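Local coordinates for THUMP domain-containing protein (Pyrococcus horikoshii, PDB 1VBK) that probably binds RNA and ATP through a THUMP domain and a nucleotide-binding domain, as in ThiI-type tRNA-modifying enzymes, at residues A[2-8]-A[49-55]; A[76-82]-A[159-164]; A[26-30]-A[65-71]; A[22-26]-A[174-178]. All blocks are in the same frame, centred on the assembly; numbering follows the deposited sequence.

Contact 1: residues A[2-8]-A[49-55]; sequences NVVIVRY and GRIIVKT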
# COMPACT_ATOMS: atom_id res chain seq x y z
N ASN A 2 -15.55 -34.28 -14.28
CA ASN A 2 -14.19 -33.94 -14.65
C ASN A 2 -13.78 -32.47 -14.50
O ASN A 2 -12.67 -32.10 -14.87
CB ASN A 2 -13.90 -34.41 -16.09
CG ASN A 2 -14.99 -34.01 -17.07
OD1 ASN A 2 -15.84 -33.18 -16.77
ND2 ASN A 2 -14.95 -34.59 -18.26
N VAL A 3 -14.67 -31.63 -13.96
CA VAL A 3 -14.32 -30.23 -13.74
C VAL A 3 -15.06 -29.65 -12.53
O VAL A 3 -15.92 -30.30 -11.94
CB VAL A 3 -14.67 -29.30 -14.95
CG1 VAL A 3 -14.12 -29.87 -16.26
CG2 VAL A 3 -16.18 -29.11 -15.03
N VAL A 4 -14.68 -28.43 -12.17
CA VAL A 4 -15.34 -27.71 -11.10
C VAL A 4 -15.63 -26.33 -11.68
O VAL A 4 -14.73 -25.67 -12.20
CB VAL A 4 -14.45 -27.53 -9.84
CG1 VAL A 4 -15.16 -26.64 -8.84
CG2 VAL A 4 -14.16 -28.89 -9.20
N ILE A 5 -16.89 -25.92 -11.63
CA ILE A 5 -17.29 -24.60 -12.12
C ILE A 5 -17.23 -23.65 -10.93
O ILE A 5 -17.82 -23.91 -9.89
CB ILE A 5 -18.75 -24.60 -12.65
CG1 ILE A 5 -18.91 -25.62 -13.79
CG2 ILE A 5 -19.12 -23.20 -13.14
CD1 ILE A 5 -20.35 -25.82 -14.21
N VAL A 6 -16.49 -22.56 -11.09
CA VAL A 6 -16.36 -21.57 -10.03
C VAL A 6 -17.04 -20.30 -10.52
O VAL A 6 -16.66 -19.74 -11.54
CB VAL A 6 -14.89 -21.29 -9.71
CG1 VAL A 6 -14.78 -20.18 -8.66
CG2 VAL A 6 -14.23 -22.57 -9.21
N ARG A 7 -18.06 -19.85 -9.78
CA ARG A 7 -18.80 -18.65 -10.15
C ARG A 7 -18.47 -17.51 -9.20
O ARG A 7 -18.28 -17.73 -8.00
CB ARG A 7 -20.31 -18.92 -10.13
CG ARG A 7 -20.69 -20.18 -10.90
CD ARG A 7 -22.21 -20.37 -11.01
NE ARG A 7 -22.51 -21.63 -11.66
CZ ARG A 7 -22.51 -22.81 -11.04
NH1 ARG A 7 -22.23 -22.88 -9.74
NH2 ARG A 7 -22.75 -23.92 -11.73
N TYR A 8 -18.40 -16.30 -9.74
CA TYR A 8 -18.06 -15.13 -8.93
C TYR A 8 -18.72 -13.87 -9.47
O TYR A 8 -19.37 -13.89 -10.53
CB TYR A 8 -16.54 -14.95 -8.92
CG TYR A 8 -15.94 -15.01 -10.31
CD1 TYR A 8 -15.87 -13.87 -11.11
CD2 TYR A 8 -15.48 -16.22 -10.84
CE1 TYR A 8 -15.36 -13.93 -12.41
CE2 TYR A 8 -14.97 -16.30 -12.13
CZ TYR A 8 -14.92 -15.15 -12.91
OH TYR A 8 -14.44 -15.22 -14.20
N GLY A 49 -16.69 -15.03 -17.82
CA GLY A 49 -17.20 -14.81 -16.48
C GLY A 49 -17.21 -15.99 -15.53
O GLY A 49 -17.74 -15.89 -14.43
N ARG A 50 -16.64 -17.10 -15.97
CA ARG A 50 -16.57 -18.31 -15.16
C ARG A 50 -15.13 -18.80 -15.07
O ARG A 50 -14.32 -18.54 -15.96
CB ARG A 50 -17.40 -19.43 -15.81
CG ARG A 50 -18.90 -19.28 -15.73
CD ARG A 50 -19.40 -19.68 -14.36
NE ARG A 50 -20.84 -19.93 -14.34
CZ ARG A 50 -21.77 -18.99 -14.33
NH1 ARG A 50 -21.43 -17.71 -14.33
NH2 ARG A 50 -23.06 -19.33 -14.30
N ILE A 51 -14.82 -19.51 -13.99
CA ILE A 51 -13.51 -20.10 -13.85
C ILE A 51 -13.77 -21.60 -13.87
O ILE A 51 -14.69 -22.10 -13.21
CB ILE A 51 -12.83 -19.70 -12.53
CG1 ILE A 51 -12.22 -18.30 -12.68
CG2 ILE A 51 -11.72 -20.71 -12.17
CD1 ILE A 51 -11.66 -17.72 -11.39
N ILE A 52 -12.99 -22.31 -14.66
CA ILE A 52 -13.14 -23.75 -14.78
C ILE A 52 -11.86 -24.39 -14.28
O ILE A 52 -10.76 -24.00 -14.70
CB ILE A 52 -13.37 -24.19 -16.25
CG1 ILE A 52 -14.68 -23.59 -16.79
CG2 ILE A 52 -13.39 -25.72 -16.34
CD1 ILE A 52 -15.95 -24.10 -16.11
N VAL A 53 -12.00 -25.37 -13.39
CA VAL A 53 -10.86 -26.11 -12.88
C VAL A 53 -10.99 -27.51 -13.45
O VAL A 53 -11.91 -28.24 -13.08
CB VAL A 53 -10.88 -26.22 -11.33
CG1 VAL A 53 -9.70 -27.05 -10.86
CG2 VAL A 53 -10.85 -24.84 -10.71
N LYS A 54 -10.12 -27.89 -14.38
CA LYS A 54 -10.18 -29.24 -14.93
C LYS A 54 -9.44 -30.14 -13.95
O LYS A 54 -8.25 -29.94 -13.70
CB LYS A 54 -9.50 -29.31 -16.31
CG LYS A 54 -10.33 -28.79 -17.47
CD LYS A 54 -9.55 -28.95 -18.78
CE LYS A 54 -10.36 -28.50 -19.98
NZ LYS A 54 -9.52 -28.50 -21.22
N THR A 55 -10.15 -31.12 -13.40
CA THR A 55 -9.58 -32.04 -12.43
C THR A 55 -10.36 -33.34 -12.28
O THR A 55 -11.59 -33.36 -12.41
CB THR A 55 -9.49 -31.40 -11.03
OG1 THR A 55 -9.08 -32.39 -10.08
CG2 THR A 55 -10.86 -30.84 -10.62
O HOH W 1 -19.32 -16.41 -12.53
O HOH W 2 -18.43 -13.25 -13.53

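Contact 2: residues A[76-82]-A[159-164]; sequences PAMEVEA and GKAYIY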
# COMPACT_ATOMS: atom_id res chain seq x y z
N PRO A 76 -19.23 -29.09 -8.91
CA PRO A 76 -18.43 -30.16 -9.52
C PRO A 76 -19.29 -30.49 -10.74
O PRO A 76 -20.52 -30.46 -10.64
CB PRO A 76 -18.50 -31.28 -8.49
CG PRO A 76 -18.69 -30.55 -7.20
CD PRO A 76 -19.67 -29.46 -7.56
N ALA A 77 -18.70 -30.79 -11.89
CA ALA A 77 -19.52 -31.07 -13.06
C ALA A 77 -18.87 -31.96 -14.10
O ALA A 77 -17.66 -32.21 -14.05
CB ALA A 77 -19.93 -29.74 -13.72
N MET A 78 -19.69 -32.44 -15.03
CA MET A 78 -19.21 -33.28 -16.12
C MET A 78 -19.20 -32.41 -17.37
O MET A 78 -20.21 -31.78 -17.70
CB MET A 78 -20.14 -34.47 -16.36
CG MET A 78 -20.10 -35.53 -15.29
SD MET A 78 -21.18 -36.92 -15.71
CE MET A 78 -20.02 -38.05 -16.51
N GLU A 79 -18.06 -32.37 -18.05
CA GLU A 79 -17.93 -31.60 -19.28
C GLU A 79 -18.10 -32.54 -20.47
O GLU A 79 -17.48 -33.60 -20.51
CB GLU A 79 -16.55 -30.94 -19.36
CG GLU A 79 -16.28 -30.24 -20.68
CD GLU A 79 -14.81 -29.96 -20.89
OE1 GLU A 79 -14.19 -29.34 -20.01
OE2 GLU A 79 -14.27 -30.37 -21.95
N VAL A 80 -18.93 -32.15 -21.42
CA VAL A 80 -19.17 -32.96 -22.61
C VAL A 80 -19.39 -32.06 -23.82
O VAL A 80 -19.64 -30.86 -23.68
CB VAL A 80 -20.42 -33.86 -22.45
CG1 VAL A 80 -20.26 -34.80 -21.25
CG2 VAL A 80 -21.67 -33.00 -22.28
N GLU A 81 -19.29 -32.64 -25.01
CA GLU A 81 -19.52 -31.90 -26.24
C GLU A 81 -20.96 -31.40 -26.17
O GLU A 81 -21.85 -32.14 -25.74
CB GLU A 81 -19.34 -32.81 -27.45
CG GLU A 81 -17.89 -33.16 -27.75
CD GLU A 81 -17.16 -32.03 -28.46
OE1 GLU A 81 -17.46 -31.79 -29.65
OE2 GLU A 81 -16.29 -31.39 -27.83
N ALA A 82 -21.20 -30.16 -26.57
CA ALA A 82 -22.54 -29.59 -26.51
C ALA A 82 -23.46 -30.00 -27.66
O ALA A 82 -23.62 -29.27 -28.63
CB ALA A 82 -22.45 -28.07 -26.44
N GLY A 159 -19.04 -24.45 -27.29
CA GLY A 159 -19.15 -25.84 -27.72
C GLY A 159 -19.08 -26.93 -26.67
O GLY A 159 -19.11 -28.12 -27.02
N LYS A 160 -18.97 -26.56 -25.40
CA LYS A 160 -18.91 -27.54 -24.33
C LYS A 160 -20.09 -27.33 -23.39
O LYS A 160 -20.52 -26.20 -23.17
CB LYS A 160 -17.62 -27.38 -23.51
CG LYS A 160 -16.32 -27.52 -24.30
CD LYS A 160 -16.13 -28.92 -24.84
CE LYS A 160 -14.79 -29.05 -25.54
NZ LYS A 160 -14.60 -30.40 -26.13
N ALA A 161 -20.62 -28.43 -22.86
CA ALA A 161 -21.73 -28.36 -21.92
C ALA A 161 -21.21 -28.86 -20.57
O ALA A 161 -20.53 -29.88 -20.51
CB ALA A 161 -22.89 -29.23 -22.39
N TYR A 162 -21.51 -28.12 -19.51
CA TYR A 162 -21.08 -28.48 -18.17
C TYR A 162 -22.34 -28.82 -17.40
O TYR A 162 -23.17 -27.96 -17.14
CB TYR A 162 -20.36 -27.29 -17.53
CG TYR A 162 -19.13 -26.89 -18.30
CD1 TYR A 162 -17.91 -27.54 -18.11
CD2 TYR A 162 -19.19 -25.88 -19.27
CE1 TYR A 162 -16.78 -27.20 -18.87
CE2 TYR A 162 -18.07 -25.54 -20.03
CZ TYR A 162 -16.87 -26.21 -19.83
OH TYR A 162 -15.76 -25.88 -20.58
N ILE A 163 -22.48 -30.09 -17.03
CA ILE A 163 -23.67 -30.57 -16.34
C ILE A 163 -23.41 -30.91 -14.89
O ILE A 163 -22.47 -31.64 -14.57
CB ILE A 163 -24.22 -31.78 -17.10
CG1 ILE A 163 -24.45 -31.39 -18.56
CG2 ILE A 163 -25.50 -32.28 -16.45
CD1 ILE A 163 -24.98 -32.51 -19.44
N TYR A 164 -24.25 -30.39 -14.00
CA TYR A 164 -24.08 -30.62 -12.58
C TYR A 164 -25.39 -30.81 -11.80
O TYR A 164 -26.46 -30.45 -12.28
CB TYR A 164 -23.31 -29.44 -11.97
CG TYR A 164 -24.05 -28.12 -12.06
CD1 TYR A 164 -23.90 -27.27 -13.17
CD2 TYR A 164 -24.92 -27.71 -11.04
CE1 TYR A 164 -24.59 -26.05 -13.24
CE2 TYR A 164 -25.60 -26.51 -11.11
CZ TYR A 164 -25.44 -25.68 -12.20
OH TYR A 164 -26.13 -24.48 -12.23
O HOH W 3 -13.34 -27.04 -20.44
O HOH W 4 -15.50 -32.12 -23.97

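Contact 3: residues A[26-30]-A[65-71]; sequences LMNNI and LVRVFGI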
# COMPACT_ATOMS: atom_id res chain seq x y z
N LEU A 26 -7.97 -14.25 -8.32
CA LEU A 26 -8.79 -15.35 -7.82
C LEU A 26 -8.23 -16.70 -8.29
O LEU A 26 -8.19 -17.66 -7.51
CB LEU A 26 -10.24 -15.19 -8.29
CG LEU A 26 -11.23 -16.30 -7.91
CD1 LEU A 26 -11.18 -16.59 -6.41
CD2 LEU A 26 -12.64 -15.87 -8.33
N MET A 27 -7.79 -16.79 -9.54
CA MET A 27 -7.22 -18.05 -10.03
C MET A 27 -5.94 -18.36 -9.28
O MET A 27 -5.62 -19.52 -9.04
CB MET A 27 -6.94 -17.98 -11.53
CG MET A 27 -8.19 -17.99 -12.39
SD MET A 27 -7.83 -18.25 -14.13
CE MET A 27 -7.41 -16.56 -14.62
N ASN A 28 -5.19 -17.31 -8.92
CA ASN A 28 -3.94 -17.48 -8.18
C ASN A 28 -4.24 -18.12 -6.83
O ASN A 28 -3.58 -19.06 -6.41
CB ASN A 28 -3.27 -16.12 -7.95
CG ASN A 28 -2.06 -16.22 -7.04
OD1 ASN A 28 -0.99 -16.65 -7.46
ND2 ASN A 28 -2.24 -15.85 -5.78
N ASN A 29 -5.25 -17.59 -6.14
CA ASN A 29 -5.63 -18.10 -4.83
C ASN A 29 -6.19 -19.52 -4.92
O ASN A 29 -5.98 -20.33 -4.02
CB ASN A 29 -6.65 -17.15 -4.19
CG ASN A 29 -6.10 -15.73 -4.03
OD1 ASN A 29 -4.88 -15.52 -4.12
ND2 ASN A 29 -6.98 -14.77 -3.79
N ILE A 30 -6.88 -19.82 -6.01
CA ILE A 30 -7.44 -21.15 -6.21
C ILE A 30 -6.30 -22.15 -6.40
O ILE A 30 -6.32 -23.25 -5.85
CB ILE A 30 -8.39 -21.16 -7.44
CG1 ILE A 30 -9.69 -20.43 -7.08
CG2 ILE A 30 -8.66 -22.60 -7.91
CD1 ILE A 30 -10.63 -20.19 -8.24
N LEU A 65 -12.17 -25.30 -2.26
CA LEU A 65 -12.51 -24.00 -2.81
C LEU A 65 -13.60 -23.24 -2.05
O LEU A 65 -13.74 -22.03 -2.21
CB LEU A 65 -12.88 -24.13 -4.30
CG LEU A 65 -11.70 -24.65 -5.13
CD1 LEU A 65 -12.02 -24.55 -6.61
CD2 LEU A 65 -10.44 -23.85 -4.81
N VAL A 66 -14.37 -23.95 -1.24
CA VAL A 66 -15.40 -23.30 -0.44
C VAL A 66 -14.74 -22.26 0.47
O VAL A 66 -15.35 -21.26 0.84
CB VAL A 66 -16.16 -24.31 0.46
CG1 VAL A 66 -17.08 -23.57 1.42
CG2 VAL A 66 -16.97 -25.27 -0.40
N ARG A 67 -13.47 -22.49 0.81
CA ARG A 67 -12.76 -21.58 1.71
C ARG A 67 -12.01 -20.44 1.02
O ARG A 67 -11.25 -19.70 1.66
CB ARG A 67 -11.78 -22.36 2.59
CG ARG A 67 -12.46 -23.39 3.50
CD ARG A 67 -11.50 -23.89 4.57
NE ARG A 67 -10.29 -24.50 4.00
CZ ARG A 67 -10.24 -25.72 3.48
NH1 ARG A 67 -9.10 -26.18 2.98
NH2 ARG A 67 -11.31 -26.50 3.49
N VAL A 68 -12.24 -20.28 -0.28
CA VAL A 68 -11.59 -19.22 -1.06
C VAL A 68 -12.53 -18.03 -1.25
O VAL A 68 -13.54 -18.13 -1.95
CB VAL A 68 -11.14 -19.76 -2.44
CG1 VAL A 68 -10.54 -18.63 -3.28
CG2 VAL A 68 -10.12 -20.88 -2.24
N PHE A 69 -12.19 -16.90 -0.63
CA PHE A 69 -13.03 -15.71 -0.73
C PHE A 69 -13.15 -15.18 -2.16
O PHE A 69 -12.22 -15.29 -2.95
CB PHE A 69 -12.51 -14.61 0.20
CG PHE A 69 -12.52 -14.99 1.65
CD1 PHE A 69 -13.70 -15.42 2.26
CD2 PHE A 69 -11.35 -14.93 2.41
CE1 PHE A 69 -13.72 -15.78 3.61
CE2 PHE A 69 -11.36 -15.29 3.77
CZ PHE A 69 -12.54 -15.71 4.37
N GLY A 70 -14.31 -14.61 -2.48
CA GLY A 70 -14.53 -14.09 -3.81
C GLY A 70 -15.36 -15.04 -4.65
O GLY A 70 -15.83 -14.67 -5.73
N ILE A 71 -15.53 -16.26 -4.16
CA ILE A 71 -16.30 -17.28 -4.86
C ILE A 71 -17.73 -17.27 -4.35
O ILE A 71 -17.97 -17.36 -3.14
CB ILE A 71 -15.70 -18.69 -4.64
CG1 ILE A 71 -14.31 -18.77 -5.29
CG2 ILE A 71 -16.62 -19.76 -5.22
CD1 ILE A 71 -13.61 -20.10 -5.04
O HOH W 5 -9.45 -15.39 -2.22

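Contact 4: residues A[22-26]-A[174-178]; sequences FEKIL and LPIGT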
# COMPACT_ATOMS: atom_id res chain seq x y z
N PHE A 22 -9.21 -9.09 -11.21
CA PHE A 22 -10.01 -9.79 -10.21
C PHE A 22 -9.90 -11.29 -10.50
O PHE A 22 -9.63 -12.08 -9.59
CB PHE A 22 -11.47 -9.33 -10.32
CG PHE A 22 -12.42 -10.04 -9.38
CD1 PHE A 22 -12.78 -11.37 -9.60
CD2 PHE A 22 -12.96 -9.38 -8.28
CE1 PHE A 22 -13.66 -12.03 -8.74
CE2 PHE A 22 -13.85 -10.03 -7.42
CZ PHE A 22 -14.20 -11.36 -7.66
N GLU A 23 -10.07 -11.67 -11.76
CA GLU A 23 -10.00 -13.07 -12.16
C GLU A 23 -8.61 -13.68 -12.01
O GLU A 23 -8.48 -14.82 -11.56
CB GLU A 23 -10.51 -13.22 -13.60
CG GLU A 23 -11.96 -12.76 -13.77
CD GLU A 23 -12.45 -12.78 -15.21
OE1 GLU A 23 -11.69 -12.35 -16.10
OE2 GLU A 23 -13.59 -13.22 -15.45
N LYS A 24 -7.57 -12.94 -12.38
CA LYS A 24 -6.21 -13.47 -12.25
C LYS A 24 -5.83 -13.72 -10.80
O LYS A 24 -5.20 -14.73 -10.48
CB LYS A 24 -5.21 -12.50 -12.88
CG LYS A 24 -5.29 -12.47 -14.39
CD LYS A 24 -4.30 -11.50 -15.00
CE LYS A 24 -4.35 -11.57 -16.51
NZ LYS A 24 -3.41 -10.60 -17.12
N ILE A 25 -6.23 -12.80 -9.92
CA ILE A 25 -5.93 -12.93 -8.50
C ILE A 25 -6.72 -14.10 -7.90
O ILE A 25 -6.20 -14.86 -7.08
CB ILE A 25 -6.27 -11.60 -7.76
CG1 ILE A 25 -5.34 -10.49 -8.26
CG2 ILE A 25 -6.12 -11.78 -6.27
CD1 ILE A 25 -5.68 -9.10 -7.71
N LEU A 26 -7.97 -14.25 -8.32
CA LEU A 26 -8.79 -15.35 -7.82
C LEU A 26 -8.23 -16.70 -8.29
O LEU A 26 -8.19 -17.66 -7.51
CB LEU A 26 -10.24 -15.19 -8.29
CG LEU A 26 -11.23 -16.30 -7.91
CD1 LEU A 26 -11.18 -16.59 -6.41
CD2 LEU A 26 -12.64 -15.87 -8.33
N LEU A 174 -14.53 -10.86 -1.43
CA LEU A 174 -13.63 -10.51 -2.53
C LEU A 174 -12.34 -11.32 -2.42
O LEU A 174 -11.91 -11.67 -1.33
CB LEU A 174 -13.33 -9.01 -2.49
CG LEU A 174 -14.56 -8.10 -2.65
CD1 LEU A 174 -14.18 -6.66 -2.34
CD2 LEU A 174 -15.11 -8.20 -4.08
N PRO A 175 -11.71 -11.63 -3.56
CA PRO A 175 -10.46 -12.41 -3.54
C PRO A 175 -9.37 -11.74 -2.70
O PRO A 175 -9.16 -10.54 -2.79
CB PRO A 175 -10.08 -12.50 -5.02
CG PRO A 175 -11.40 -12.35 -5.74
CD PRO A 175 -12.08 -11.27 -4.94
N ILE A 176 -8.68 -12.54 -1.89
CA ILE A 176 -7.60 -12.02 -1.05
C ILE A 176 -6.55 -11.39 -1.96
O ILE A 176 -6.07 -12.03 -2.90
CB ILE A 176 -6.95 -13.15 -0.22
CG1 ILE A 176 -7.95 -13.66 0.82
CG2 ILE A 176 -5.68 -12.63 0.46
CD1 ILE A 176 -7.41 -14.71 1.75
N GLY A 177 -6.21 -10.14 -1.69
CA GLY A 177 -5.22 -9.46 -2.50
C GLY A 177 -5.78 -8.38 -3.42
O GLY A 177 -5.04 -7.51 -3.87
N THR A 178 -7.07 -8.44 -3.72
CA THR A 178 -7.68 -7.45 -4.60
C THR A 178 -7.92 -6.11 -3.91
O THR A 178 -8.12 -5.10 -4.58
CB THR A 178 -9.04 -7.95 -5.16
OG1 THR A 178 -9.92 -8.26 -4.07
CG2 THR A 178 -8.84 -9.18 -6.02

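Contact 1: residues A[2-8]-A[49-55]
Strands 3-8 and 50-54 run antiparallel, their axes 4.7 Å apart at an angle of 162°, and cross-strand neighbours pack side by side on each face. On one face Val4, Val6, Ile51 and Val53 form a tight aliphatic patch: Val6 CB sits 3.8 Å from Ile51 CB, Val4 CB 4.1 Å from Val53 CB. The Tyr8 ring fills the hollow beside Ile51, CE2 3.4 Å from Ile51 CG1. On the other face Val3 CB rests 4.0 Å from Ile52 CG2, and Ile5 CG2 lies 3.7 Å from Arg50 CD. Arg50 bends over so that Arg7 CG lies against one face of its guanidinium; the two like charges are both met by Glu155. Between the strands, hydrogen bonds pair Val4 with Val53 and Val6 with Ile51; the Val6 N to Ile51 O bond is 2.8 Å. In this ferredoxin-like domain helix 19-36 packs on Ile51 and Tyr8, while strands 71-81 and 43-47 flank the pair and Tyr162 and Tyr164 of strand 160-164 reach Ile5.

Contact 2: residues A[76-82]-A[159-164]
Backbone hydrogen bonds come first. Met78 and Ile163 exchange a pair, Met78 N to Ile163 O and Ile163 N to Met78 O, both 2.9 Å; Val80 and Ala161 do the same, with Val80 N to Ala161 O at 2.9 Å and Ala161 N to Val80 O at 2.7 Å. Ala82 N to Gly159 O, 3.0 Å, extends the ladder past the strand ends, where Gly159 has a positive phi.

Polar side chains come next. At the Gly159 end Lys160 NZ forms a salt bridge with Glu81 OE2 at 2.6 Å. One water links Lys160 NZ to Glu79 OE2, and a second joins Glu79 OE1, 2.5 Å away, to Tyr162 OH, 2.7 Å away.

Apolar contacts fill in the rest: Val80 CG2 is 4.0 Å from Ala161 CB, Ala82 CB 4.2 Å from the same Ala161 CB, and Ala77 CB 3.8 Å from Tyr164 CB. Met78, Val80 and Ile163 also meet Thr90 of helix 84-102.

This is an antiparallel ladder, 148° between the strand directions, in which the long strand 71-81, coming from the ferredoxin-like region, pairs with strand 160-164 of the THUMP domain, a module associated with RNA binding.

Contact 3: residues A[26-30]-A[65-71]
In the hydrophobic core of the ferredoxin-like domain, helix 19-36 packs on the turns that lead into strand 71-81, and the fit depends on how three helix side chains are set. Leu26, with chi1 t and chi2 p, sends CD1 to within 3.8 Å of Val68 CG1 and 4.0 Å of Ile71 CG1. One turn further on, Ile30 is m,t: its CG2 reaches Leu65 CD2 at 3.8 Å, and its CG1 lies 4.3 Å from Val68 CG1. Val68, chi1 t, points toward the helix, its CG1 facing both Leu26 and Ile30. Asn29, chi1 m, joins a water bridge: one water lies 3.0 Å from Asn29 ND2 and donates to Phe69 O at 2.9 Å. The same ND2 also bonds to Ile176 O.

The loop folds as a type I turn, Leu65 to Val68, followed by a type II turn, Val68 to Ile71, in which Gly70 takes phi 101°. No direct hydrogen bond crosses between the segments. Strands 3-8, 43-47 and 50-54 lie beside this core, Val6 touching Leu65 and Ile71 while Ile51 touches Leu26 and Ile30; the Phe69 ring leads away from this helix to a T-shaped (edge-to-face) stack with Phe196.

Contact 4: residues A[22-26]-A[174-178]
Leu174 begins the segment, with CD2 4.0 Å from Phe22 CE2, at the edge of the aromatic ring. Pro175 makes the main contact: its CG stands over the face of the Phe22 ring, 3.8 Å from the centroid, in a CH-pi contact, and its CD comes within 3.3 Å of Phe22 CE2. The same CG lies 4.0 Å from Leu26 CB, so the proline touches two residues one helical turn apart. Ile176 contributes its carbonyl, O lying 3.4 Å from Ile25 CG2. Gly177, at phi 108°, occupies the third position of the type II turn from Pro175 to Thr178. Thr178 closes it: OG1 donates to Pro175 O at 2.7 Å, while CG2 packs 3.6 Å from Ile25 CD1. Helix 19-36 of the ferredoxin-like domain thus meets the loop leading into strand 181-185 of the parallel sheet. No hydrogen bond links the two segments, which apolar and CH-pi packing holds together; Asn29, a turn further along the helix, adds a polar tie by donating to Ile176 O.

Contacts 1, 3 and 4 cluster on helix 19-36 and the sheet it packs against: contacts 3 and 4 share Leu26 with centres about 8 Å apart, and contact 1 lies about 11 Å from contact 3 and 15 Å from contact 4. Contact 2, about 11 Å from contact 1 between centres, continues the same sheet, since strands 3-8 and 71-81 are neighbours; it stands about 26 Å from contact 4. Along the chain contact 1 alternates with contacts 3 and 4 and closes before contact 2 opens, whereas contact 4 spans the whole of contact 2. The ferredoxin-like domain thus sits centrally, joined to the THUMP domain through contact 2 and to the loop leading into the parallel-sheet domain through contact 4.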